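Local coordinates for protein Non-reducing end alpha-L-arabinofuranosidase BoGH43B (Bacteroides ovatus, PDB 5JOZ) that removes terminal non-reducing alpha-L-arabinofuranoside residues from xyloglucan branches, turning S units into X units during xyloglucan degradation, at residues N7-G12 and V48-I53; S248-C253 and L296-P301; G255-N260 and A366-T371. One frame throughout, in Å; residues are numbered along the deposited sequence.

In the fold
Interaction 1 and the 248-253 side of interaction 2 belong to the catalytic propeller, while 296-301 is chain running on from strand 294-296; the two contacts meet where Val-48 packs on Phe-297 and Pro-298. Interaction 3 crosses to the concanavalin A-like C-terminal domain. Interaction 2 uses strand 249-256 near its start and interaction 3 the chain just past its end, with centres about 24 Å apart. Interactions 1 and 2 are each partly buried and pair a tryptophan with aliphatic groups and a bridging water. Interaction 3 is buried and sets a phenylalanine against an arginine. Thr-11 ties interaction 1 to interaction 3 through a probable hydrogen bond to the carbonyl O of Ala-366.

Interaction 1 (N7-G12 and V48-I53); sequences NPIITG and VHWKLI
Ile-10 lays its CD1 methyl over one face of the Trp-50 indole, a CH-pi contact 4.0 Å from the centroid of the five-membered ring and 17° off the normal. The methyl is shifted toward the rim, and its nearest ring atom is Trp-50 CG at 3.8 Å. Behind it, Ile-10 CG1 touches the same part of the ring, with Trp-50 CD1 3.9 Å away, and the two side chains run roughly perpendicular. Ile-9 comes in obliquely to the nitrogen side of the indole: its CD1 lies 3.3 Å from Trp-50 NE1. Its CG1 stands between backbone N and carbonyl carbon (chi1 52°), which sends CD1 to the tryptophan while CG2 lies nearer the carbonyl O of Val-48.

Ile-9 and Ile-10 both face Thr-270 of strand 269-277 in a classic beta bulge, consistent with two successive side chains reaching one ring. The 48-53 segment runs into strand 51-55, an outermost strand of the first four-stranded blade in the five-bladed beta-propeller of family 43. The contact joins that blade to the N-terminal segment paired with strand 269-277 of the last blade.

The polar link is a water. It donates to Ile-9 O at 2.9 Å and accepts from Trp-50 N at 3.3 Å, connecting the two backbones. The indole N-H has a separate partner, a weak hydrogen bond to Leu-47 O.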
loop_
_atom_site.group_PDB
_atom_site.type_symbol
_atom_site.label_atom_id
_atom_site.label_comp_id
_atom_site.label_asym_id
_atom_site.label_seq_id
_atom_site.Cartn_x
_atom_site.Cartn_y
_atom_site.Cartn_z
ATOM N N ASN A 7 -16.440 -3.876 -6.336
ATOM C CA ASN A 7 -15.048 -3.447 -6.378
ATOM C C ASN A 7 -14.935 -2.007 -5.822
ATOM O O ASN A 7 -15.901 -1.242 -5.896
ATOM C CB ASN A 7 -14.488 -3.484 -7.814
ATOM C CG ASN A 7 -13.803 -4.807 -8.168
ATOM O OD1 ASN A 7 -13.019 -5.354 -7.391
ATOM N ND2 ASN A 7 -14.077 -5.306 -9.371
ATOM N N PRO A 8 -13.777 -1.622 -5.280
ATOM C CA PRO A 8 -12.594 -2.491 -5.130
ATOM C C PRO A 8 -12.698 -3.414 -3.933
ATOM O O PRO A 8 -13.465 -3.142 -3.020
ATOM C CB PRO A 8 -11.439 -1.502 -4.909
ATOM C CG PRO A 8 -12.029 -0.133 -5.009
ATOM C CD PRO A 8 -13.509 -0.242 -4.849
ATOM N N ILE A 9 -11.900 -4.479 -3.933
ATOM C CA ILE A 9 -11.913 -5.460 -2.833
ATOM C C ILE A 9 -11.029 -5.055 -1.644
ATOM O O ILE A 9 -11.324 -5.410 -0.503
ATOM C CB ILE A 9 -11.589 -6.896 -3.317
ATOM C CG1 ILE A 9 -10.301 -6.951 -4.144
ATOM C CG2 ILE A 9 -12.751 -7.453 -4.135
ATOM C CD1 ILE A 9 -9.597 -8.270 -4.037
ATOM N N ILE A 10 -9.963 -4.298 -1.895
ATOM C CA ILE A 10 -9.152 -3.740 -0.817
ATOM C C ILE A 10 -8.864 -2.286 -1.151
ATOM O O ILE A 10 -8.264 -1.987 -2.183
ATOM C CB ILE A 10 -7.826 -4.515 -0.590
ATOM C CG1 ILE A 10 -8.032 -6.035 -0.744
ATOM C CG2 ILE A 10 -7.281 -4.183 0.792
ATOM C CD1 ILE A 10 -6.772 -6.870 -0.590
ATOM N N THR A 11 -9.285 -1.394 -0.259
ATOM C CA THR A 11 -9.262 0.052 -0.496
ATOM C C THR A 11 -8.097 0.704 0.208
ATOM O O THR A 11 -7.425 0.062 0.999
ATOM C CB THR A 11 -10.571 0.703 0.001
ATOM O OG1 THR A 11 -10.777 0.369 1.367
ATOM C CG2 THR A 11 -11.741 0.196 -0.797
ATOM N N GLY A 12 -7.866 1.985 -0.073
ATOM C CA GLY A 12 -6.690 2.694 0.447
ATOM C C GLY A 12 -5.449 2.205 -0.282
ATOM O O GLY A 12 -5.538 1.332 -1.154
ATOM N N VAL A 48 -13.048 -11.967 -1.719
ATOM C CA VAL A 48 -13.788 -10.720 -1.615
ATOM C C VAL A 48 -13.540 -10.035 -0.275
ATOM O O VAL A 48 -13.274 -8.838 -0.240
ATOM C CB VAL A 48 -15.297 -10.965 -1.830
ATOM C CG1 VAL A 48 -16.122 -9.721 -1.499
ATOM C CG2 VAL A 48 -15.546 -11.387 -3.274
ATOM N N HIS A 49 -13.655 -10.791 0.814
ATOM C CA HIS A 49 -13.475 -10.274 2.154
ATOM C C HIS A 49 -12.066 -10.606 2.648
ATOM O O HIS A 49 -11.682 -11.771 2.769
ATOM C CB HIS A 49 -14.540 -10.855 3.066
ATOM C CG HIS A 49 -15.933 -10.502 2.645
ATOM N ND1 HIS A 49 -16.768 -11.393 2.005
ATOM C CD2 HIS A 49 -16.626 -9.343 2.746
ATOM C CE1 HIS A 49 -17.919 -10.801 1.740
ATOM N NE2 HIS A 49 -17.857 -9.555 2.178
ATOM N N TRP A 50 -11.309 -9.559 2.929
ATOM C CA TRP A 50 -9.895 -9.668 3.246
ATOM C C TRP A 50 -9.624 -9.193 4.663
ATOM O O TRP A 50 -10.242 -8.238 5.131
ATOM C CB TRP A 50 -9.081 -8.873 2.221
ATOM C CG TRP A 50 -9.166 -9.498 0.846
ATOM C CD1 TRP A 50 -10.093 -9.236 -0.114
ATOM C CD2 TRP A 50 -8.310 -10.510 0.312
ATOM N NE1 TRP A 50 -9.863 -10.018 -1.224
ATOM C CE2 TRP A 50 -8.776 -10.813 -0.983
ATOM C CE3 TRP A 50 -7.189 -11.190 0.805
ATOM C CZ2 TRP A 50 -8.159 -11.762 -1.796
ATOM C CZ3 TRP A 50 -6.563 -12.133 -0.008
ATOM C CH2 TRP A 50 -7.052 -12.411 -1.291
ATOM N N LYS A 51 -8.710 -9.887 5.334
ATOM C CA LYS A 51 -8.280 -9.559 6.683
ATOM C C LYS A 51 -6.768 -9.476 6.702
ATOM O O LYS A 51 -6.088 -10.375 6.182
ATOM C CB LYS A 51 -8.741 -10.645 7.669
ATOM C CG LYS A 51 -8.315 -10.418 9.118
ATOM C CD LYS A 51 -9.019 -11.362 10.085
ATOM C CE LYS A 51 -9.452 -10.660 11.371
ATOM N NZ LYS A 51 -8.337 -10.521 12.341
ATOM N N LEU A 52 -6.250 -8.422 7.340
ATOM C CA LEU A 52 -4.812 -8.224 7.475
ATOM C C LEU A 52 -4.327 -9.172 8.560
ATOM O O LEU A 52 -4.896 -9.188 9.652
ATOM C CB LEU A 52 -4.531 -6.771 7.857
ATOM C CG LEU A 52 -3.092 -6.300 8.033
ATOM C CD1 LEU A 52 -2.294 -6.475 6.746
ATOM C CD2 LEU A 52 -3.095 -4.850 8.482
ATOM N N ILE A 53 -3.311 -9.985 8.256
ATOM C CA ILE A 53 -2.764 -10.959 9.230
ATOM C C ILE A 53 -1.290 -10.770 9.603
ATOM O O ILE A 53 -0.825 -11.337 10.594
ATOM C CB ILE A 53 -2.972 -12.429 8.769
ATOM C CG1 ILE A 53 -2.270 -12.722 7.433
ATOM C CG2 ILE A 53 -4.461 -12.761 8.671
ATOM C CD1 ILE A 53 -2.002 -14.199 7.243
HETATM O O HOH W 1 -11.666 -6.386 2.237
#

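Interaction 2 (S248-C253 and L296-P301); sequences SWWAVC and LFPNLP
One water is held by three groups where Ser-248 and Trp-250 face Asn-299. It donates to Ser-248 OG at 2.8 Å and accepts from Trp-250 NE1 and from the backbone N of Asn-299, each at 2.9 Å. The water lies in the indole plane at its edge, so the ring N-H points at it within the plane of the indole. Asp-246 holds both ends of this polar patch, one carboxylate oxygen bonding Ser-248 OG and the other Asn-299 ND2.

Beside the water, Pro-298 covers a face of the same indole. Its CG makes a CH-pi contact with the six-membered ring, 3.9 Å from the centroid and 19° off the normal, and lies 3.7 Å from Trp-250 CZ2. Pro-298 CA comes closer still, 3.5 Å from CZ2. At the ring edge, Leu-296 O approaches Trp-250 CH2 at 3.6 Å. With CG anti to the carbonyl carbon (chi1 -70°), Trp-250 reaches from its strand to the 296-301 chain, which turns at Asn-299 in an inverse gamma turn.

Strand 249-256 is an inner strand of the last propeller blade, between 234-243 and 269-277; Leu-272 and Pro-274 of the latter also touch Trp-250, while the 296-301 segment follows strand 294-296 on its way to the C-terminal domain.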
loop_
_atom_site.group_PDB
_atom_site.type_symbol
_atom_site.label_atom_id
_atom_site.label_comp_id
_atom_site.label_asym_id
_atom_site.label_seq_id
_atom_site.Cartn_x
_atom_site.Cartn_y
_atom_site.Cartn_z
ATOM N N SER A 248 -12.174 -22.513 -12.332
ATOM C CA SER A 248 -12.363 -21.155 -12.836
ATOM C C SER A 248 -11.232 -20.215 -12.401
ATOM O O SER A 248 -10.500 -20.479 -11.437
ATOM C CB SER A 248 -13.733 -20.588 -12.411
ATOM O OG SER A 248 -13.799 -20.369 -11.005
ATOM N N TRP A 249 -11.117 -19.109 -13.123
ATOM C CA TRP A 249 -9.997 -18.180 -12.988
ATOM C C TRP A 249 -10.471 -16.764 -12.609
ATOM O O TRP A 249 -11.483 -16.251 -13.134
ATOM C CB TRP A 249 -9.204 -18.136 -14.295
ATOM C CG TRP A 249 -8.413 -19.382 -14.577
ATOM C CD1 TRP A 249 -8.883 -20.557 -15.113
ATOM C CD2 TRP A 249 -7.011 -19.573 -14.364
ATOM N NE1 TRP A 249 -7.852 -21.459 -15.242
ATOM C CE2 TRP A 249 -6.694 -20.880 -14.793
ATOM C CE3 TRP A 249 -5.991 -18.768 -13.843
ATOM C CZ2 TRP A 249 -5.402 -21.407 -14.700
ATOM C CZ3 TRP A 249 -4.709 -19.292 -13.754
ATOM C CH2 TRP A 249 -4.428 -20.603 -14.176
ATOM N N TRP A 250 -9.724 -16.174 -11.677
ATOM C CA TRP A 250 -9.882 -14.803 -11.239
ATOM C C TRP A 250 -8.544 -14.081 -11.340
ATOM O O TRP A 250 -7.466 -14.708 -11.289
ATOM C CB TRP A 250 -10.439 -14.768 -9.813
ATOM C CG TRP A 250 -11.861 -15.220 -9.794
ATOM C CD1 TRP A 250 -12.319 -16.510 -9.770
ATOM C CD2 TRP A 250 -13.014 -14.388 -9.870
ATOM N NE1 TRP A 250 -13.698 -16.524 -9.796
ATOM C CE2 TRP A 250 -14.147 -15.233 -9.857
ATOM C CE3 TRP A 250 -13.206 -13.006 -9.921
ATOM C CZ2 TRP A 250 -15.444 -14.739 -9.916
ATOM C CZ3 TRP A 250 -14.495 -12.516 -9.963
ATOM C CH2 TRP A 250 -15.598 -13.378 -9.964
ATOM N N ALA A 251 -8.628 -12.767 -11.534
ATOM C CA ALA A 251 -7.478 -11.886 -11.566
ATOM C C ALA A 251 -7.622 -10.845 -10.470
ATOM O O ALA A 251 -8.712 -10.321 -10.247
ATOM C CB ALA A 251 -7.379 -11.203 -12.917
ATOM N N VAL A 252 -6.528 -10.558 -9.775
ATOM C CA VAL A 252 -6.446 -9.324 -9.003
ATOM C C VAL A 252 -5.557 -8.377 -9.792
ATOM O O VAL A 252 -4.704 -8.820 -10.552
ATOM C CB VAL A 252 -5.957 -9.524 -7.556
ATOM C CG1 VAL A 252 -6.965 -10.369 -6.794
ATOM C CG2 VAL A 252 -4.545 -10.136 -7.512
ATOM N N CYS A 253 -5.811 -7.084 -9.642
ATOM C CA CYS A 253 -5.043 -6.036 -10.312
ATOM C C CYS A 253 -5.223 -4.735 -9.541
ATOM O O CYS A 253 -6.072 -4.653 -8.634
ATOM C CB CYS A 253 -5.539 -5.836 -11.737
ATOM S SG CYS A 253 -7.143 -4.997 -11.808
ATOM N N LEU A 296 -20.905 -10.951 -10.268
ATOM C CA LEU A 296 -21.336 -12.162 -9.611
ATOM C C LEU A 296 -20.174 -12.719 -8.754
ATOM O O LEU A 296 -18.986 -12.644 -9.134
ATOM C CB LEU A 296 -21.776 -13.209 -10.645
ATOM C CG LEU A 296 -23.013 -12.901 -11.510
ATOM C CD1 LEU A 296 -23.061 -13.831 -12.721
ATOM C CD2 LEU A 296 -24.299 -13.007 -10.701
ATOM N N PHE A 297 -20.554 -13.290 -7.614
ATOM C CA PHE A 297 -19.627 -13.748 -6.587
ATOM C C PHE A 297 -18.818 -14.935 -7.122
ATOM O O PHE A 297 -19.341 -15.723 -7.911
ATOM C CB PHE A 297 -20.427 -14.164 -5.340
ATOM C CG PHE A 297 -19.678 -14.030 -4.047
ATOM C CD1 PHE A 297 -19.545 -12.782 -3.434
ATOM C CD2 PHE A 297 -19.139 -15.146 -3.420
ATOM C CE1 PHE A 297 -18.863 -12.649 -2.243
ATOM C CE2 PHE A 297 -18.455 -15.022 -2.224
ATOM C CZ PHE A 297 -18.320 -13.774 -1.632
ATOM N N PRO A 298 -17.536 -15.061 -6.722
ATOM C CA PRO A 298 -16.777 -16.280 -7.042
ATOM C C PRO A 298 -17.478 -17.561 -6.595
ATOM O O PRO A 298 -18.311 -17.515 -5.701
ATOM C CB PRO A 298 -15.484 -16.090 -6.252
ATOM C CG PRO A 298 -15.288 -14.626 -6.228
ATOM C CD PRO A 298 -16.675 -14.054 -6.081
ATOM N N ASN A 299 -17.131 -18.691 -7.200
ATOM C CA ASN A 299 -17.689 -19.965 -6.773
ATOM C C ASN A 299 -16.966 -20.482 -5.522
ATOM O O ASN A 299 -16.224 -21.448 -5.563
ATOM C CB ASN A 299 -17.649 -20.985 -7.909
ATOM C CG ASN A 299 -18.576 -22.166 -7.656
ATOM O OD1 ASN A 299 -19.381 -22.158 -6.718
ATOM N ND2 ASN A 299 -18.459 -23.189 -8.482
ATOM N N LEU A 300 -17.223 -19.809 -4.406
ATOM C CA LEU A 300 -16.577 -20.049 -3.125
ATOM C C LEU A 300 -17.602 -19.668 -2.066
ATOM O O LEU A 300 -18.406 -18.755 -2.307
ATOM C CB LEU A 300 -15.347 -19.145 -2.950
ATOM C CG LEU A 300 -14.125 -19.353 -3.842
ATOM C CD1 LEU A 300 -13.182 -18.160 -3.766
ATOM C CD2 LEU A 300 -13.403 -20.637 -3.461
ATOM N N PRO A 301 -17.580 -20.335 -0.894
ATOM C CA PRO A 301 -18.510 -19.887 0.145
ATOM C C PRO A 301 -18.117 -18.522 0.740
ATOM O O PRO A 301 -16.956 -18.285 1.062
ATOM C CB PRO A 301 -18.458 -21.005 1.201
ATOM C CG PRO A 301 -17.682 -22.127 0.584
ATOM C CD PRO A 301 -16.811 -21.523 -0.473
HETATM O O HOH W 2 -15.646 -18.729 -9.717
#

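Interaction 3 (G255-N260 and A366-T371); sequences GIRPVN and AAFNLT
Phe-368 pushes its ring between the backbone and the side chain of Arg-257. Its leading atom, CZ, meets the carbonyl O of Arg-257 at 3.3 Å, with that oxygen in the plane of the ring at its edge. On the side-chain side, Phe-368 CE2 sits over the centre of one guanidinium face, 3.7 Å from Arg-257 CZ. The two planes are 63° apart, so the guanidinium turns its flat face to the rim of the phenyl and the pair is not a parallel stack. Arg-257 CB also closes on Phe-368 CZ at 3.7 Å. Bends at chi2 (148°) and chi3 (97°) carry the arginine back alongside the ring. Val-259 adds its CG2 methyl obliquely at CE1, 4.1 Å away.

Farther out, Glu-269 fixes the guanidinium through a salt bridge to NH1. Asp-507 bonds the backbone N of Phe-368 and makes a long, weak ion pair with Arg-257 NH2. Pro-8 packs on the arginine as well. The contact thus joins the loop after strand 249-256 of the last propeller blade to the turn leading into strand 370-377 of the C-terminal beta-sandwich.

A ring rim, where the C-H groups are slightly positive, suits a carbonyl oxygen; against the guanidinium it probably offers mainly dispersion, with the arginine's charge balanced chiefly by Glu-269.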
loop_
_atom_site.group_PDB
_atom_site.type_symbol
_atom_site.label_atom_id
_atom_site.label_comp_id
_atom_site.label_asym_id
_atom_site.label_seq_id
_atom_site.Cartn_x
_atom_site.Cartn_y
_atom_site.Cartn_z
ATOM N N GLY A 255 -5.776 -0.400 -9.586
ATOM C CA GLY A 255 -6.440 0.675 -10.314
ATOM C C GLY A 255 -6.597 1.898 -9.433
ATOM O O GLY A 255 -6.212 1.887 -8.250
ATOM N N ILE A 256 -7.189 2.944 -9.996
ATOM C CA ILE A 256 -7.488 4.162 -9.234
ATOM C C ILE A 256 -8.968 4.491 -9.347
ATOM O O ILE A 256 -9.619 4.060 -10.300
ATOM C CB ILE A 256 -6.614 5.351 -9.682
ATOM C CG1 ILE A 256 -6.795 5.638 -11.180
ATOM C CG2 ILE A 256 -5.147 5.063 -9.361
ATOM C CD1 ILE A 256 -6.169 6.937 -11.643
ATOM N N ARG A 257 -9.479 5.222 -8.351
ATOM C CA ARG A 257 -10.855 5.738 -8.331
ATOM C C ARG A 257 -10.744 7.246 -8.354
ATOM O O ARG A 257 -10.593 7.845 -7.295
ATOM C CB ARG A 257 -11.580 5.342 -7.049
ATOM C CG ARG A 257 -12.002 3.883 -6.946
ATOM C CD ARG A 257 -11.953 3.428 -5.490
ATOM N NE ARG A 257 -13.218 3.459 -4.786
ATOM C CZ ARG A 257 -13.366 3.391 -3.462
ATOM N NH1 ARG A 257 -12.330 3.298 -2.636
ATOM N NH2 ARG A 257 -14.591 3.429 -2.952
ATOM N N PRO A 258 -10.782 7.869 -9.550
ATOM C CA PRO A 258 -10.595 9.328 -9.575
ATOM C C PRO A 258 -11.809 10.109 -9.052
ATOM O O PRO A 258 -12.930 9.609 -9.092
ATOM C CB PRO A 258 -10.359 9.640 -11.065
ATOM C CG PRO A 258 -10.247 8.325 -11.770
ATOM C CD PRO A 258 -10.962 7.326 -10.914
ATOM N N VAL A 259 -11.562 11.319 -8.555
ATOM C CA VAL A 259 -12.623 12.247 -8.156
ATOM C C VAL A 259 -12.980 13.095 -9.387
ATOM O O VAL A 259 -12.089 13.680 -10.010
ATOM C CB VAL A 259 -12.177 13.180 -7.001
ATOM C CG1 VAL A 259 -13.372 13.958 -6.459
ATOM C CG2 VAL A 259 -11.490 12.405 -5.872
ATOM N N ASN A 260 -14.263 13.140 -9.746
ATOM C CA ASN A 260 -14.737 13.822 -10.976
ATOM C C ASN A 260 -13.892 13.481 -12.231
ATOM O O ASN A 260 -13.664 14.335 -13.102
ATOM C CB ASN A 260 -14.793 15.359 -10.775
ATOM C CG ASN A 260 -15.684 15.783 -9.617
ATOM O OD1 ASN A 260 -16.709 15.160 -9.323
ATOM N ND2 ASN A 260 -15.296 16.865 -8.958
ATOM N N ALA A 366 -8.731 4.637 3.741
ATOM C CA ALA A 366 -9.410 3.551 3.053
ATOM C C ALA A 366 -10.796 3.926 2.513
ATOM O O ALA A 366 -11.499 3.055 1.979
ATOM C CB ALA A 366 -9.533 2.366 4.009
ATOM N N ALA A 367 -11.204 5.187 2.671
ATOM C CA ALA A 367 -12.478 5.658 2.127
ATOM C C ALA A 367 -12.440 7.145 1.781
ATOM O O ALA A 367 -11.726 7.932 2.403
ATOM C CB ALA A 367 -13.602 5.368 3.110
ATOM N N PHE A 368 -13.194 7.519 0.758
ATOM C CA PHE A 368 -13.363 8.921 0.431
ATOM C C PHE A 368 -13.994 9.655 1.599
ATOM O O PHE A 368 -13.471 10.672 2.037
ATOM C CB PHE A 368 -14.217 9.081 -0.814
ATOM C CG PHE A 368 -13.523 8.636 -2.059
ATOM C CD1 PHE A 368 -12.466 9.378 -2.577
ATOM C CD2 PHE A 368 -13.892 7.453 -2.692
ATOM C CE1 PHE A 368 -11.812 8.961 -3.734
ATOM C CE2 PHE A 368 -13.243 7.035 -3.838
ATOM C CZ PHE A 368 -12.206 7.790 -4.364
ATOM N N ASN A 369 -15.091 9.099 2.113
ATOM C CA ASN A 369 -15.874 9.715 3.169
ATOM C C ASN A 369 -15.519 9.074 4.501
ATOM O O ASN A 369 -15.794 7.896 4.724
ATOM C CB ASN A 369 -17.368 9.560 2.870
ATOM C CG ASN A 369 -17.736 10.106 1.508
ATOM O OD1 ASN A 369 -17.873 9.354 0.541
ATOM N ND2 ASN A 369 -17.838 11.418 1.406
ATOM N N LEU A 370 -14.891 9.844 5.382
ATOM C CA LEU A 370 -14.542 9.331 6.700
ATOM C C LEU A 370 -14.450 10.374 7.788
ATOM O O LEU A 370 -14.371 11.575 7.539
ATOM C CB LEU A 370 -13.247 8.502 6.665
ATOM C CG LEU A 370 -11.853 9.063 6.377
ATOM C CD1 LEU A 370 -11.424 10.196 7.294
ATOM C CD2 LEU A 370 -10.864 7.899 6.477
ATOM N N THR A 371 -14.466 9.859 9.008
ATOM C CA THR A 371 -14.201 10.630 10.198
ATOM C C THR A 371 -13.071 9.936 10.931
ATOM O O THR A 371 -13.107 8.731 11.143
ATOM C CB THR A 371 -15.441 10.711 11.104
ATOM O OG1 THR A 371 -16.459 11.441 10.418
ATOM C CG2 THR A 371 -15.115 11.422 12.424
#